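Local atomic coordinates of rutinosidase (Aspergillus niger, PDB entry 6I1A), a protein that hydrolyses glycosidic bonds as a secreted fungal rutinosidase of glycoside hydrolase family 5, and probably also acts on the beta-1,3-glucans of cell walls. Residues A[67-81]-A[109-123]. Numbering follows the deposited sequence.
Unlike the reference sequence in segment 67-81: Leu74 (reference Trp). With NAG (2-acetamido-2-deoxy-beta-D-glucopyranose), chain C; EDO (1,2-ethanediol), chain N.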
loop_
_atom_site.group_PDB
_atom_site.type_symbol
_atom_site.label_atom_id
_atom_site.label_comp_id
_atom_site.label_asym_id
_atom_site.label_seq_id
_atom_site.Cartn_x
_atom_site.Cartn_y
_atom_site.Cartn_z
ATOM N N LEU A 67 22.963 28.304 13.578
ATOM C CA LEU A 67 23.152 26.865 13.250
ATOM C C LEU A 67 24.443 26.336 13.861
ATOM O O LEU A 67 24.471 25.185 14.332
ATOM C CB LEU A 67 23.068 26.663 11.727
ATOM C CG LEU A 67 21.676 26.893 11.183
ATOM C CD1 LEU A 67 21.644 26.733 9.668
ATOM C CD2 LEU A 67 20.668 25.936 11.823
ATOM N N GLU A 68 25.555 27.099 13.814
ATOM C CA GLU A 68 26.822 26.630 14.386
ATOM C C GLU A 68 26.624 26.300 15.864
ATOM O O GLU A 68 27.196 25.333 16.392
ATOM C CB GLU A 68 27.901 27.704 14.248
ATOM C CG GLU A 68 28.411 27.874 12.821
ATOM C CD GLU A 68 29.261 26.763 12.219
ATOM O OE1 GLU A 68 29.690 25.890 12.971
ATOM O OE2 GLU A 68 29.506 26.786 10.983
ATOM N N HIS A 69 25.822 27.113 16.562
ATOM C CA HIS A 69 25.572 26.848 17.997
ATOM C C HIS A 69 24.851 25.496 18.142
ATOM O O HIS A 69 25.220 24.688 19.006
ATOM C CB HIS A 69 24.772 27.999 18.625
ATOM C CG HIS A 69 24.424 27.706 20.039
ATOM N ND1 HIS A 69 25.364 27.794 21.045
ATOM C CD2 HIS A 69 23.288 27.232 20.596
ATOM C CE1 HIS A 69 24.791 27.480 22.197
ATOM N NE2 HIS A 69 23.536 27.118 21.961
ATOM N N ARG A 70 23.838 25.242 17.314
ATOM C CA ARG A 70 23.138 23.940 17.353
ATOM C C ARG A 70 24.090 22.805 17.005
ATOM O O ARG A 70 24.030 21.729 17.654
ATOM C CB ARG A 70 21.946 23.986 16.406
ATOM C CG ARG A 70 21.073 22.721 16.466
ATOM C CD ARG A 70 19.745 22.900 15.787
ATOM N NE ARG A 70 18.913 21.718 15.754
ATOM C CZ ARG A 70 18.057 21.325 16.711
ATOM N NH1 ARG A 70 17.977 22.035 17.840
ATOM N NH2 ARG A 70 17.346 20.227 16.566
ATOM N N TYR A 71 24.898 22.962 15.956
ATOM C CA TYR A 71 25.893 21.908 15.612
ATOM C C TYR A 71 26.763 21.539 16.823
ATOM O O TYR A 71 27.088 20.394 17.104
ATOM C CB TYR A 71 26.803 22.294 14.439
ATOM C CG TYR A 71 26.098 22.744 13.174
ATOM C CD1 TYR A 71 24.853 22.240 12.820
ATOM C CD2 TYR A 71 26.745 23.530 12.252
ATOM C CE1 TYR A 71 24.174 22.656 11.694
ATOM C CE2 TYR A 71 26.124 23.895 11.080
ATOM C CZ TYR A 71 24.850 23.435 10.762
ATOM O OH TYR A 71 24.231 23.829 9.603
ATOM N N ALA A 72 27.225 22.583 17.518
ATOM C CA ALA A 72 28.143 22.386 18.651
ATOM C C ALA A 72 27.453 21.811 19.882
ATOM O O ALA A 72 28.181 21.198 20.688
ATOM C CB ALA A 72 28.747 23.754 18.941
ATOM N N THR A 73 26.157 21.941 20.045
ATOM C CA THR A 73 25.495 21.612 21.318
ATOM C C THR A 73 24.470 20.489 21.249
ATOM O O THR A 73 24.292 19.821 22.275
ATOM C CB THR A 73 24.849 22.849 21.905
ATOM O OG1 THR A 73 23.861 23.345 21.012
ATOM C CG2 THR A 73 25.883 23.890 22.280
ATOM N N LEU A 74 23.817 20.230 20.131
ATOM C CA LEU A 74 22.679 19.270 20.153
ATOM C C LEU A 74 23.179 17.844 20.358
ATOM O O LEU A 74 22.574 17.082 21.130
ATOM C CB LEU A 74 21.889 19.354 18.851
ATOM C CG LEU A 74 20.640 18.467 18.799
ATOM C CD1 LEU A 74 19.490 19.031 19.654
ATOM C CD2 LEU A 74 20.131 18.275 17.385
ATOM N N ILE A 75 24.214 17.443 19.610
ATOM C CA ILE A 75 24.813 16.081 19.697
ATOM C C ILE A 75 26.229 16.215 20.177
ATOM O O ILE A 75 27.056 16.868 19.523
ATOM C CB ILE A 75 24.743 15.286 18.373
ATOM C CG1 ILE A 75 23.298 15.138 17.913
ATOM C CG2 ILE A 75 25.494 13.963 18.484
ATOM C CD1 ILE A 75 22.410 14.284 18.783
ATOM N N THR A 76 26.543 15.617 21.328
ATOM C CA THR A 76 27.893 15.670 21.896
ATOM C C THR A 76 28.387 14.273 22.210
ATOM O O THR A 76 27.698 13.272 22.018
ATOM C CB THR A 76 27.899 16.559 23.156
ATOM O OG1 THR A 76 27.194 15.800 24.139
ATOM C CG2 THR A 76 27.282 17.917 22.925
ATOM N N LYS A 77 29.610 14.165 22.680
ATOM C CA LYS A 77 30.167 12.860 23.087
ATOM C C LYS A 77 29.289 12.201 24.148
ATOM O O LYS A 77 29.169 10.966 24.126
ATOM C CB LYS A 77 31.589 13.078 23.581
ATOM C CG LYS A 77 32.557 13.416 22.474
ATOM C CD LYS A 77 33.883 13.756 23.042
ATOM C CE LYS A 77 34.825 14.224 21.974
ATOM N NZ LYS A 77 36.139 14.445 22.605
ATOM N N ALA A 78 28.667 12.984 25.037
ATOM C CA ALA A 78 27.740 12.454 26.057
ATOM C C ALA A 78 26.594 11.681 25.372
ATOM O O ALA A 78 26.219 10.619 25.919
ATOM C CB ALA A 78 27.183 13.587 26.907
ATOM N N ASP A 79 26.059 12.212 24.260
ATOM C CA ASP A 79 25.005 11.494 23.509
ATOM C C ASP A 79 25.542 10.166 22.994
ATOM O O ASP A 79 24.862 9.089 23.097
ATOM C CB ASP A 79 24.429 12.346 22.380
ATOM C CG ASP A 79 23.737 13.561 22.932
ATOM O OD1 ASP A 79 22.661 13.397 23.565
ATOM O OD2 ASP A 79 24.284 14.668 22.786
ATOM N N ILE A 80 26.748 10.134 22.445
ATOM C CA ILE A 80 27.339 8.874 21.950
ATOM C C ILE A 80 27.488 7.867 23.081
ATOM O O ILE A 80 27.212 6.695 22.917
ATOM C CB ILE A 80 28.667 9.121 21.218
ATOM C CG1 ILE A 80 28.485 10.213 20.150
ATOM C CG2 ILE A 80 29.251 7.835 20.658
ATOM C CD1 ILE A 80 27.283 10.049 19.230
ATOM N N ASP A 81 27.965 8.315 24.269
ATOM C CA ASP A 81 28.062 7.402 25.420
ATOM C C ASP A 81 26.702 6.844 25.827
ATOM O O ASP A 81 26.604 5.624 26.082
ATOM C CB ASP A 81 28.706 8.128 26.599
ATOM C CG ASP A 81 30.159 8.514 26.376
ATOM O OD1 ASP A 81 30.869 7.829 25.613
ATOM O OD2 ASP A 81 30.591 9.488 27.030
ATOM N N TYR A 109 22.941 26.862 4.631
ATOM C CA TYR A 109 24.177 27.356 5.245
ATOM C C TYR A 109 25.321 26.352 5.040
ATOM O O TYR A 109 25.191 25.150 5.308
ATOM C CB TYR A 109 23.963 27.566 6.749
ATOM C CG TYR A 109 25.209 27.918 7.510
ATOM C CD1 TYR A 109 25.865 29.130 7.266
ATOM C CD2 TYR A 109 25.716 27.078 8.474
ATOM C CE1 TYR A 109 27.018 29.444 7.957
ATOM C CE2 TYR A 109 26.853 27.405 9.200
ATOM C CZ TYR A 109 27.492 28.602 8.937
ATOM O OH TYR A 109 28.636 28.884 9.647
ATOM N N SER A 110 26.476 26.870 4.555
ATOM C CA SER A 110 27.751 26.147 4.464
ATOM C C SER A 110 28.688 26.636 5.576
ATOM O O SER A 110 29.114 27.825 5.509
ATOM C CB SER A 110 28.416 26.359 3.129
ATOM O OG SER A 110 27.713 25.719 2.076
ATOM N N GLY A 111 29.000 25.804 6.541
ATOM C CA GLY A 111 29.897 26.176 7.653
ATOM C C GLY A 111 30.774 25.044 8.087
ATOM O O GLY A 111 31.304 24.330 7.240
ATOM N N ASN A 112 30.850 24.813 9.394
ATOM C CA ASN A 112 31.756 23.809 9.993
ATOM C C ASN A 112 31.050 22.475 10.262
ATOM O O ASN A 112 31.548 21.707 11.112
ATOM C CB ASN A 112 32.378 24.347 11.293
ATOM C CG ASN A 112 33.535 25.275 11.067
ATOM O OD1 ASN A 112 34.187 25.221 10.041
ATOM N ND2 ASN A 112 33.739 26.180 11.997
ATOM N N GLN A 113 29.954 22.173 9.546
ATOM C CA GLN A 113 29.274 20.878 9.757
ATOM C C GLN A 113 30.254 19.719 9.780
ATOM O O GLN A 113 30.124 18.821 10.639
ATOM C CB GLN A 113 28.244 20.650 8.664
ATOM C CG GLN A 113 27.060 21.586 8.713
ATOM C CD GLN A 113 27.143 22.736 7.738
ATOM O OE1 GLN A 113 28.219 23.312 7.579
ATOM N NE2 GLN A 113 26.051 23.045 7.034
ATOM N N THR A 114 31.168 19.583 8.809
ATOM C CA THR A 114 31.980 18.350 8.686
ATOM C C THR A 114 33.011 18.296 9.837
ATOM O O THR A 114 33.492 17.215 10.142
ATOM C CB THR A 114 32.657 18.229 7.309
ATOM O OG1 THR A 114 33.518 19.355 7.115
ATOM C CG2 THR A 114 31.640 18.090 6.194
ATOM N N ALA A 115 33.360 19.424 10.432
ATOM C CA ALA A 115 34.246 19.398 11.611
ATOM C C ALA A 115 33.505 18.750 12.783
ATOM O O ALA A 115 34.099 17.928 13.508
ATOM C CB ALA A 115 34.691 20.791 11.987
ATOM N N TYR A 116 32.254 19.102 12.973
ATOM C CA TYR A 116 31.453 18.475 14.061
ATOM C C TYR A 116 31.205 17.011 13.754
ATOM O O TYR A 116 31.220 16.164 14.661
ATOM C CB TYR A 116 30.174 19.271 14.289
ATOM C CG TYR A 116 30.405 20.643 14.859
ATOM C CD1 TYR A 116 30.857 20.784 16.164
ATOM C CD2 TYR A 116 30.206 21.768 14.097
ATOM C CE1 TYR A 116 31.111 22.037 16.695
ATOM C CE2 TYR A 116 30.453 23.030 14.623
ATOM C CZ TYR A 116 30.918 23.156 15.924
ATOM O OH TYR A 116 31.205 24.389 16.475
ATOM N N LEU A 117 30.927 16.699 12.486
ATOM C CA LEU A 117 30.727 15.309 12.057
ATOM C C LEU A 117 31.989 14.500 12.399
ATOM O O LEU A 117 31.900 13.378 12.953
ATOM C CB LEU A 117 30.415 15.286 10.548
ATOM C CG LEU A 117 29.699 13.999 10.125
ATOM C CD1 LEU A 117 29.042 14.186 8.738
ATOM C CD2 LEU A 117 30.632 12.830 10.118
ATOM N N LYS A 118 33.164 15.001 12.039
ATOM C CA LYS A 118 34.419 14.302 12.335
ATOM C C LYS A 118 34.654 14.129 13.858
ATOM O O LYS A 118 35.042 13.019 14.256
ATOM C CB LYS A 118 35.537 15.117 11.734
ATOM C CG LYS A 118 36.879 14.444 12.012
ATOM C CD LYS A 118 38.067 15.064 11.260
ATOM C CE LYS A 118 39.374 14.463 11.726
ATOM N NZ LYS A 118 39.422 12.991 11.551
ATOM N N GLU A 119 34.356 15.153 14.659
ATOM C CA GLU A 119 34.583 15.017 16.141
ATOM C C GLU A 119 33.725 13.869 16.690
ATOM O O GLU A 119 34.234 12.976 17.432
ATOM C CB GLU A 119 34.249 16.311 16.869
ATOM C CG GLU A 119 34.703 16.196 18.305
ATOM C CD GLU A 119 33.965 17.002 19.353
ATOM O OE1 GLU A 119 32.769 16.691 19.605
ATOM O OE2 GLU A 119 34.628 17.880 19.973
ATOM N N ILE A 120 32.451 13.846 16.276
ATOM C CA ILE A 120 31.541 12.805 16.816
ATOM C C ILE A 120 31.866 11.445 16.220
ATOM O O ILE A 120 31.858 10.417 16.925
ATOM C CB ILE A 120 30.073 13.218 16.529
ATOM C CG1 ILE A 120 29.717 14.473 17.349
ATOM C CG2 ILE A 120 29.132 12.028 16.751
ATOM C CD1 ILE A 120 29.887 14.387 18.854
ATOM N N ALA A 121 32.071 11.335 14.897
ATOM C CA ALA A 121 32.366 10.049 14.254
ATOM C C ALA A 121 33.663 9.468 14.827
ATOM O O ALA A 121 33.716 8.248 15.133
ATOM C CB ALA A 121 32.438 10.252 12.738
ATOM N N ASP A 122 34.702 10.303 14.926
ATOM C CA ASP A 122 36.011 9.801 15.432
ATOM C C ASP A 122 35.823 9.277 16.869
ATOM O O ASP A 122 36.402 8.219 17.165
ATOM C CB ASP A 122 37.058 10.891 15.458
ATOM C CG ASP A 122 37.638 11.272 14.099
ATOM O OD1 ASP A 122 37.162 10.729 13.108
ATOM O OD2 ASP A 122 38.409 12.234 14.050
ATOM N N TYR A 123 35.034 9.970 17.679
ATOM C CA TYR A 123 34.820 9.547 19.088
ATOM C C TYR A 123 34.113 8.202 19.094
ATOM O O TYR A 123 34.455 7.242 19.833
ATOM C CB TYR A 123 34.044 10.603 19.858
ATOM C CG TYR A 123 33.803 10.169 21.283
ATOM C CD1 TYR A 123 34.824 10.212 22.218
ATOM C CD2 TYR A 123 32.580 9.661 21.698
ATOM C CE1 TYR A 123 34.622 9.764 23.530
ATOM C CE2 TYR A 123 32.347 9.255 22.996
ATOM C CZ TYR A 123 33.390 9.272 23.908
ATOM O OH TYR A 123 33.187 8.890 25.216
HETATM C C1 NAG C . 34.885 27.024 11.829
HETATM C C2 NAG C . 34.519 28.397 12.345
HETATM C C3 NAG C . 35.842 29.195 12.495
HETATM C C4 NAG C . 36.935 28.463 13.277
HETATM C C5 NAG C . 37.191 27.066 12.684
HETATM C C6 NAG C . 38.313 26.278 13.409
HETATM C C7 NAG C . 32.599 29.615 11.448
HETATM C C8 NAG C . 32.018 30.218 10.200
HETATM N N2 NAG C . 33.759 29.026 11.287
HETATM O O3 NAG C . 35.551 30.443 13.118
HETATM O O4 NAG C . 38.149 29.224 13.153
HETATM O O5 NAG C . 35.898 26.404 12.687
HETATM O O6 NAG C . 37.975 26.122 14.795
HETATM O O7 NAG C . 32.100 29.653 12.544
HETATM C C1 EDO N . 31.233 23.737 3.742
HETATM O O1 EDO N . 31.535 24.922 4.441
HETATM C C2 EDO N . 31.334 23.832 2.299
HETATM O O2 EDO N . 32.699 23.973 1.962
HETATM O O HOH W 1 31.724 26.377 14.606
HETATM O O HOH W 2 31.207 16.799 21.916
#
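Tyr116 lays one ring face over the backbone where Tyr71 passes into Ala72, its CD2 3.5 Å from Tyr71 CB and its hydroxyl close to the Ala72 methyl. At the edge of the same ring sits Glu68 OE1, which also takes a bond from a water shared with Tyr116 OH. The other carboxylate oxygen, Glu68 OE2, is gripped twice: Asn112 N donates to its syn lone pair at 2.9 Å in a nearly straight bond (162°), and Tyr109 OH donates to the anti lone pair at 2.6 Å. A bend at chi2 (-70°) brings the end of Glu68 across to these donors, with the carboxylate almost perpendicular to the Tyr109 ring. Asn112, the N-cap residue of its helix, carries an N-linked sugar on ND2. The Tyr71 ring crosses Gln113 at a slant, Tyr71 CE2 3.4 Å from Gln113 CG, with ring and amide planes only 19° apart, while the Gln113 amide bridges Tyr109 O and Gly111 N.

In this TIM-barrel enzyme the contact joins neighbouring helices on the outside of the barrel: 77-85 and 113-128 precede strands 90-95 and 131-136, adjacent in the parallel sheet, and the turns at 67-73 run almost parallel to 113-123. Ile80 CD1 meets Ile120 CG2 at 3.7 Å, and Ile80 also touches Leu91 of strand 90-95. Lys77 packs its CG over the face of Tyr123, a CH-pi contact 3.8 Å from the ring centroid. Beyond it, Tyr123 OH donates to the syn lone pair of Asp81 OD1 at 2.6 Å, an oxygen also bonded to Tyr128 OH.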